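Local coordinates for protein PKD domain (Vibrio anguillarum, PDB 6AEM) that binds calcium specifically, as one of the polycystic-kidney-disease domains of the protease Epp, where its precise role is not settled, at residues F12-D17 with V21-Y26; N25-E30 with V64-T69. All blocks are in the same frame, centred on the assembly; numbering follows the deposited sequence. Where two conformers were deposited one is given.

Contact 1. Residues F12-D17 with V21-Y26; sequences FELKTD and VSAFNY
Glu13 and Phe24 hold each other through two backbone hydrogen bonds. Glu13 N gives to Phe24 O, and Phe24 N gives to Glu13 O at 2.8 Å with a nearly straight N-H...O angle of 174°. Lys15 and Ser22 form the second such pair, with Lys15 N 2.8 Å from Ser22 O. Phe12-Asn25, Leu14-Ala23 and Thr16-Val21 are the non-hydrogen-bonded pairs of this antiparallel hairpin. A fifth bond joins side chains: Tyr26 OH donates to Glu13 OE1 over 2.8 Å, meeting the carboxylate from above its plane. The carboxylate and phenol planes stand 77° apart. Glu13 can reach there because its CG is anti to the backbone N (chi1 176°) and its chain stays extended. Phe24 O lies over the centre of the Tyr26 ring, 4.0 Å above its plane. On the same face of the sheet as Glu13, the extended Lys15 chain brings CD to 3.6 Å from Phe24 CZ. The aliphatic part of the lysine thus packs obliquely against the ring. On the other face Leu14 packs against Val21 and Ala23. Leu14 CB is 4.0 Å from Val21 CG1, and Leu14 CD2 touches the Ala23 methyl. Leu14 and Phe12 reach inward to strand 60-70, and the Phe12 ring meets Trp39 edge-to-face. Strand 20-25 also pairs with strand 53-55, which leaves 12-17 at the edge of its three-stranded sheet.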
loop_
_atom_site.group_PDB
_atom_site.type_symbol
_atom_site.label_atom_id
_atom_site.label_comp_id
_atom_site.label_asym_id
_atom_site.label_seq_id
_atom_site.Cartn_x
_atom_site.Cartn_y
_atom_site.Cartn_z
ATOM N N PHE A 12 6.167 1.500 1.000
ATOM C CA PHE A 12 5.311 2.620 1.347
ATOM C C PHE A 12 5.556 2.995 2.797
ATOM O O PHE A 12 6.168 2.247 3.560
ATOM C CB PHE A 12 3.827 2.298 1.061
ATOM C CG PHE A 12 3.264 1.174 1.913
ATOM C CD1 PHE A 12 2.634 1.456 3.120
ATOM C CD2 PHE A 12 3.339 -0.147 1.496
ATOM C CE1 PHE A 12 2.122 0.424 3.917
ATOM C CE2 PHE A 12 2.817 -1.160 2.265
ATOM C CZ PHE A 12 2.210 -0.869 3.473
ATOM N N GLU A 13 5.023 4.149 3.162
ATOM C CA GLU A 13 4.948 4.615 4.529
ATOM C C GLU A 13 3.556 5.167 4.728
ATOM O O GLU A 13 2.986 5.767 3.816
ATOM C CB GLU A 13 5.966 5.717 4.726
ATOM C CG GLU A 13 5.962 6.393 6.083
ATOM C CD GLU A 13 7.089 7.424 6.233
ATOM O OE1 GLU A 13 8.054 7.384 5.454
ATOM O OE2 GLU A 13 7.058 8.308 7.158
ATOM N N LEU A 14 3.029 5.004 5.937
ATOM C CA LEU A 14 1.707 5.510 6.275
ATOM C C LEU A 14 1.793 6.732 7.172
ATOM O O LEU A 14 2.642 6.811 8.062
ATOM C CB LEU A 14 0.876 4.436 6.978
ATOM C CG LEU A 14 0.733 3.158 6.154
ATOM C CD1 LEU A 14 -0.014 2.109 6.957
ATOM C CD2 LEU A 14 0.016 3.454 4.862
ATOM N N LYS A 15 0.876 7.651 6.939
ATOM C CA LYS A 15 0.691 8.829 7.767
ATOM C C LYS A 15 -0.666 8.695 8.440
ATOM O O LYS A 15 -1.698 8.641 7.755
ATOM C CB LYS A 15 0.760 10.082 6.890
ATOM C CG LYS A 15 0.372 11.395 7.556
ATOM C CD LYS A 15 0.723 12.515 6.598
ATOM C CE LYS A 15 0.239 13.890 6.990
ATOM N NZ LYS A 15 0.605 14.813 5.870
ATOM N N THR A 16 -0.671 8.592 9.767
ATOM C CA THR A 16 -1.923 8.444 10.492
ATOM C C THR A 16 -2.306 9.755 11.176
ATOM O O THR A 16 -1.452 10.528 11.621
ATOM C CB THR A 16 -1.880 7.303 11.516
ATOM O OG1 THR A 16 -0.941 7.600 12.555
ATOM C CG2 THR A 16 -1.502 5.993 10.847
ATOM N N ASP A 17 -3.607 10.009 11.230
ATOM C CA ASP A 17 -4.164 11.211 11.864
ATOM C C ASP A 17 -5.491 10.758 12.478
ATOM O O ASP A 17 -6.537 10.790 11.823
ATOM C CB ASP A 17 -4.341 12.339 10.855
ATOM C CG ASP A 17 -4.955 13.587 11.461
ATOM O OD1 ASP A 17 -5.041 13.676 12.702
ATOM O OD2 ASP A 17 -5.316 14.514 10.696
ATOM N N VAL A 21 -5.856 7.771 7.458
ATOM C CA VAL A 21 -4.541 7.312 7.021
ATOM C C VAL A 21 -4.305 7.774 5.590
ATOM O O VAL A 21 -5.233 7.820 4.778
ATOM C CB VAL A 21 -4.411 5.771 7.139
ATOM C CG1 VAL A 21 -2.987 5.299 6.851
ATOM C CG2 VAL A 21 -4.832 5.307 8.530
ATOM N N SER A 22 -3.068 8.159 5.299
ATOM C CA SER A 22 -2.629 8.472 3.945
ATOM C C SER A 22 -1.370 7.669 3.651
ATOM O O SER A 22 -0.555 7.427 4.538
ATOM C CB SER A 22 -2.303 9.985 3.793
ATOM O OG SER A 22 -3.456 10.802 3.837
ATOM N N ALA A 23 -1.207 7.250 2.403
ATOM C CA ALA A 23 -0.050 6.461 2.002
ATOM C C ALA A 23 0.922 7.309 1.194
ATOM O O ALA A 23 0.517 8.051 0.289
ATOM C CB ALA A 23 -0.480 5.264 1.162
ATOM N N PHE A 24 2.202 7.164 1.519
ATOM C CA PHE A 24 3.284 7.658 0.684
ATOM C C PHE A 24 3.826 6.416 0.004
ATOM O O PHE A 24 4.284 5.503 0.678
ATOM C CB PHE A 24 4.400 8.334 1.502
ATOM C CG PHE A 24 3.931 9.413 2.445
ATOM C CD1 PHE A 24 3.113 10.416 2.007
ATOM C CD2 PHE A 24 4.349 9.422 3.781
ATOM C CE1 PHE A 24 2.694 11.406 2.875
ATOM C CE2 PHE A 24 3.929 10.423 4.647
ATOM C CZ PHE A 24 3.103 11.385 4.186
ATOM N N ASN A 25 3.813 6.412 -1.311
ATOM C CA ASN A 25 4.147 5.214 -2.069
ATOM C C ASN A 25 5.578 5.343 -2.590
ATOM O O ASN A 25 5.890 6.267 -3.340
ATOM C CB ASN A 25 3.171 5.014 -3.227
ATOM C CG ASN A 25 3.239 3.598 -3.795
ATOM O OD1 ASN A 25 4.277 2.928 -3.727
ATOM N ND2 ASN A 25 2.129 3.120 -4.325
ATOM N N TYR A 26 6.447 4.446 -2.157
ATOM C CA TYR A 26 7.843 4.453 -2.575
ATOM C C TYR A 26 8.150 3.344 -3.569
ATOM O O TYR A 26 9.322 2.995 -3.766
ATOM C CB TYR A 26 8.749 4.312 -1.349
ATOM C CG TYR A 26 8.480 5.311 -0.238
ATOM C CD1 TYR A 26 8.042 6.613 -0.515
ATOM C CD2 TYR A 26 8.678 4.967 1.079
ATOM C CE1 TYR A 26 7.817 7.540 0.502
ATOM C CE2 TYR A 26 8.453 5.884 2.104
ATOM C CZ TYR A 26 8.015 7.157 1.799
ATOM O OH TYR A 26 7.791 8.085 2.804
#

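Contact 2. Residues N25-E30 with V64-T69. With ZN (zinc ion), chain D; CA (calcium ion), chain C.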
loop_
_atom_site.group_PDB
_atom_site.type_symbol
_atom_site.label_atom_id
_atom_site.label_comp_id
_atom_site.label_asym_id
_atom_site.label_seq_id
_atom_site.Cartn_x
_atom_site.Cartn_y
_atom_site.Cartn_z
ATOM N N ASN A 25 3.813 6.412 -1.311
ATOM C CA ASN A 25 4.147 5.214 -2.069
ATOM C C ASN A 25 5.578 5.343 -2.590
ATOM O O ASN A 25 5.890 6.267 -3.340
ATOM C CB ASN A 25 3.171 5.014 -3.227
ATOM C CG ASN A 25 3.239 3.598 -3.795
ATOM O OD1 ASN A 25 4.277 2.928 -3.727
ATOM N ND2 ASN A 25 2.129 3.120 -4.325
ATOM N N TYR A 26 6.447 4.446 -2.157
ATOM C CA TYR A 26 7.843 4.453 -2.575
ATOM C C TYR A 26 8.150 3.344 -3.569
ATOM O O TYR A 26 9.322 2.995 -3.766
ATOM C CB TYR A 26 8.749 4.312 -1.349
ATOM C CG TYR A 26 8.480 5.311 -0.238
ATOM C CD1 TYR A 26 8.042 6.613 -0.515
ATOM C CD2 TYR A 26 8.678 4.967 1.079
ATOM C CE1 TYR A 26 7.817 7.540 0.502
ATOM C CE2 TYR A 26 8.453 5.884 2.104
ATOM C CZ TYR A 26 8.015 7.157 1.799
ATOM O OH TYR A 26 7.791 8.085 2.804
ATOM N N SER A 27 7.117 2.724 -4.135
ATOM C CA SER A 27 7.289 1.591 -5.040
ATOM C C SER A 27 7.845 2.051 -6.379
ATOM O O SER A 27 7.540 3.148 -6.867
ATOM C CB SER A 27 5.961 0.861 -5.239
ATOM O OG SER A 27 5.378 0.426 -4.006
ATOM N N HIS A 28 8.639 1.195 -6.992
ATOM C CA HIS A 28 9.283 1.530 -8.259
ATOM C C HIS A 28 9.814 0.252 -8.871
ATOM O O HIS A 28 9.950 -0.767 -8.199
ATOM C CB HIS A 28 10.426 2.562 -8.055
ATOM C CG HIS A 28 11.513 2.070 -7.159
ATOM N ND1 HIS A 28 11.374 1.976 -5.792
ATOM C CD2 HIS A 28 12.749 1.600 -7.443
ATOM C CE1 HIS A 28 12.481 1.474 -5.279
ATOM N NE2 HIS A 28 13.335 1.244 -6.257
ATOM N N ASP A 29 10.138 0.333 -10.156
ATOM C CA ASP A 29 10.768 -0.767 -10.884
ATOM C C ASP A 29 12.142 -0.290 -11.354
ATOM O O ASP A 29 12.241 0.704 -12.078
ATOM C CB ASP A 29 9.881 -1.188 -12.060
ATOM C CG ASP A 29 10.286 -2.514 -12.683
ATOM O OD1 ASP A 29 10.755 -3.391 -11.948
ATOM O OD2 ASP A 29 10.089 -2.694 -13.900
ATOM N N GLU A 30 13.197 -1.018 -10.966
ATOM C CA GLU A 30 14.568 -0.582 -11.247
ATOM C C GLU A 30 14.881 -0.580 -12.733
ATOM O O GLU A 30 15.751 0.191 -13.172
ATOM C CB GLU A 30 15.606 -1.518 -10.598
ATOM C CG GLU A 30 15.509 -1.814 -9.100
ATOM C CD GLU A 30 15.725 -0.580 -8.229
ATOM O OE1 GLU A 30 15.648 0.520 -8.779
ATOM O OE2 GLU A 30 16.014 -0.723 -7.014
ATOM N N VAL A 64 -1.737 -3.507 6.492
ATOM C CA VAL A 64 -1.937 -2.866 5.194
ATOM C C VAL A 64 -0.992 -3.523 4.206
ATOM O O VAL A 64 0.207 -3.646 4.482
ATOM C CB VAL A 64 -1.675 -1.356 5.300
ATOM C CG1 VAL A 64 -1.741 -0.683 3.945
ATOM C CG2 VAL A 64 -2.661 -0.705 6.277
ATOM N N SER A 65 -1.533 -3.934 3.064
ATOM C CA SER A 65 -0.780 -4.636 2.039
ATOM C C SER A 65 -0.805 -3.877 0.722
ATOM O O SER A 65 -1.843 -3.328 0.333
ATOM C CB SER A 65 -1.434 -5.992 1.775
ATOM O OG SER A 65 -1.493 -6.782 2.938
ATOM N N LEU A 66 0.348 -3.871 0.037
ATOM C CA LEU A 66 0.438 -3.284 -1.292
ATOM C C LEU A 66 1.123 -4.273 -2.216
ATOM O O LEU A 66 2.260 -4.695 -1.948
ATOM C CB LEU A 66 1.251 -1.987 -1.291
ATOM C CG LEU A 66 1.575 -1.396 -2.672
ATOM C CD1 LEU A 66 0.313 -1.027 -3.427
ATOM C CD2 LEU A 66 2.520 -0.210 -2.499
ATOM N N THR A 67 0.453 -4.584 -3.328
ATOM C CA THR A 67 1.048 -5.359 -4.410
ATOM C C THR A 67 1.205 -4.457 -5.622
ATOM O O THR A 67 0.270 -3.736 -5.988
ATOM C CB THR A 67 0.207 -6.589 -4.781
ATOM O OG1 THR A 67 0.034 -7.386 -3.608
ATOM C CG2 THR A 67 0.876 -7.431 -5.880
ATOM N N VAL A 68 2.402 -4.469 -6.212
ATOM C CA VAL A 68 2.655 -3.715 -7.441
ATOM C C VAL A 68 3.048 -4.669 -8.559
ATOM O O VAL A 68 3.621 -5.725 -8.303
ATOM C CB VAL A 68 3.694 -2.579 -7.258
ATOM C CG1 VAL A 68 3.253 -1.602 -6.201
ATOM C CG2 VAL A 68 5.083 -3.148 -6.936
ATOM N N THR A 69 2.770 -4.260 -9.792
ATOM C CA THR A 69 3.047 -5.045 -10.998
ATOM C C THR A 69 3.874 -4.208 -11.973
ATOM O O THR A 69 3.557 -3.037 -12.189
ATOM C CB THR A 69 1.710 -5.458 -11.691
ATOM O OG1 THR A 69 0.872 -6.144 -10.739
ATOM C CG2 THR A 69 1.929 -6.370 -12.881
HETATM ZN ZN ZN D . 15.371 0.947 -6.078
HETATM CA CA CA C . 11.035 -4.950 -13.857
HETATM O O HOH W 1 10.459 -4.505 -16.131
#
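Asn25 and Ser27 reach Leu66 through their first torsions. Asn25 has CG anti to the backbone N (chi1 -164°), which brings the amide end close to Leu66. Ser27 has OG opposite its carbonyl carbon (chi1 -56°), close to both Leu66 and Val68. Leu66 CD2 lies 3.3 Å from Ser27 OG and 3.8 Å from Asn25 OD1. The Asn25 and Leu66 side chains cross at about a right angle. Val68 CG1 packs 3.7 Å from Ser27 OG and also meets Ser27 CB. This hydroxyl is hydrogen-bonded to Asn11 N and lies 2.7 Å from Asn25 OD1, within bonding distance. No hydrogen bond spans the two segments. Bonds within the loop help hold it, and backbone bonds tie Tyr26 to Asn11 and His28 to Val9. Ser27 N donates to Asn25 OD1 at 2.9 Å, which makes an Asx turn. His28 ND1 donates to Tyr26 O at 3.1 Å, with that oxygen close to the imidazole plane. This bond uses ND1 and leaves NE2 to bind zinc at 2.1 Å. Glu30 OE2 binds the same zinc ion. Asp29 grips calcium with both carboxylate oxygens. Asn5, Gln6, Asp31, Asp70 and a water complete the site. Asp70 ends strand 60-70, so calcium links loop and strand. Its carboxylates would probably repel each other without it. The chemistry is consistent with calcium ordering this end of the domain.

How the contacts relate
Contact 1 and contact 2 have centres about 13 Å apart and follow one another along the chain. The second strand of contact 1 ends at Asn25, and Asn25 and Tyr26 are shared with the loop segment of contact 2. Strand 60-70 comes later and belongs to the four-stranded sheet. The two contacts touch in the core: Phe12 CD2 packs 3.9 Å from Leu66 CB, and Leu14 CD1 packs on Val64 CG2. Contact 1 lies within the three-stranded sheet, while contact 2 joins the loop after it to the other sheet. Together they join the two sheets of the beta-sandwich expected of a PKD domain; the loop then runs on to Asp29 at the calcium site.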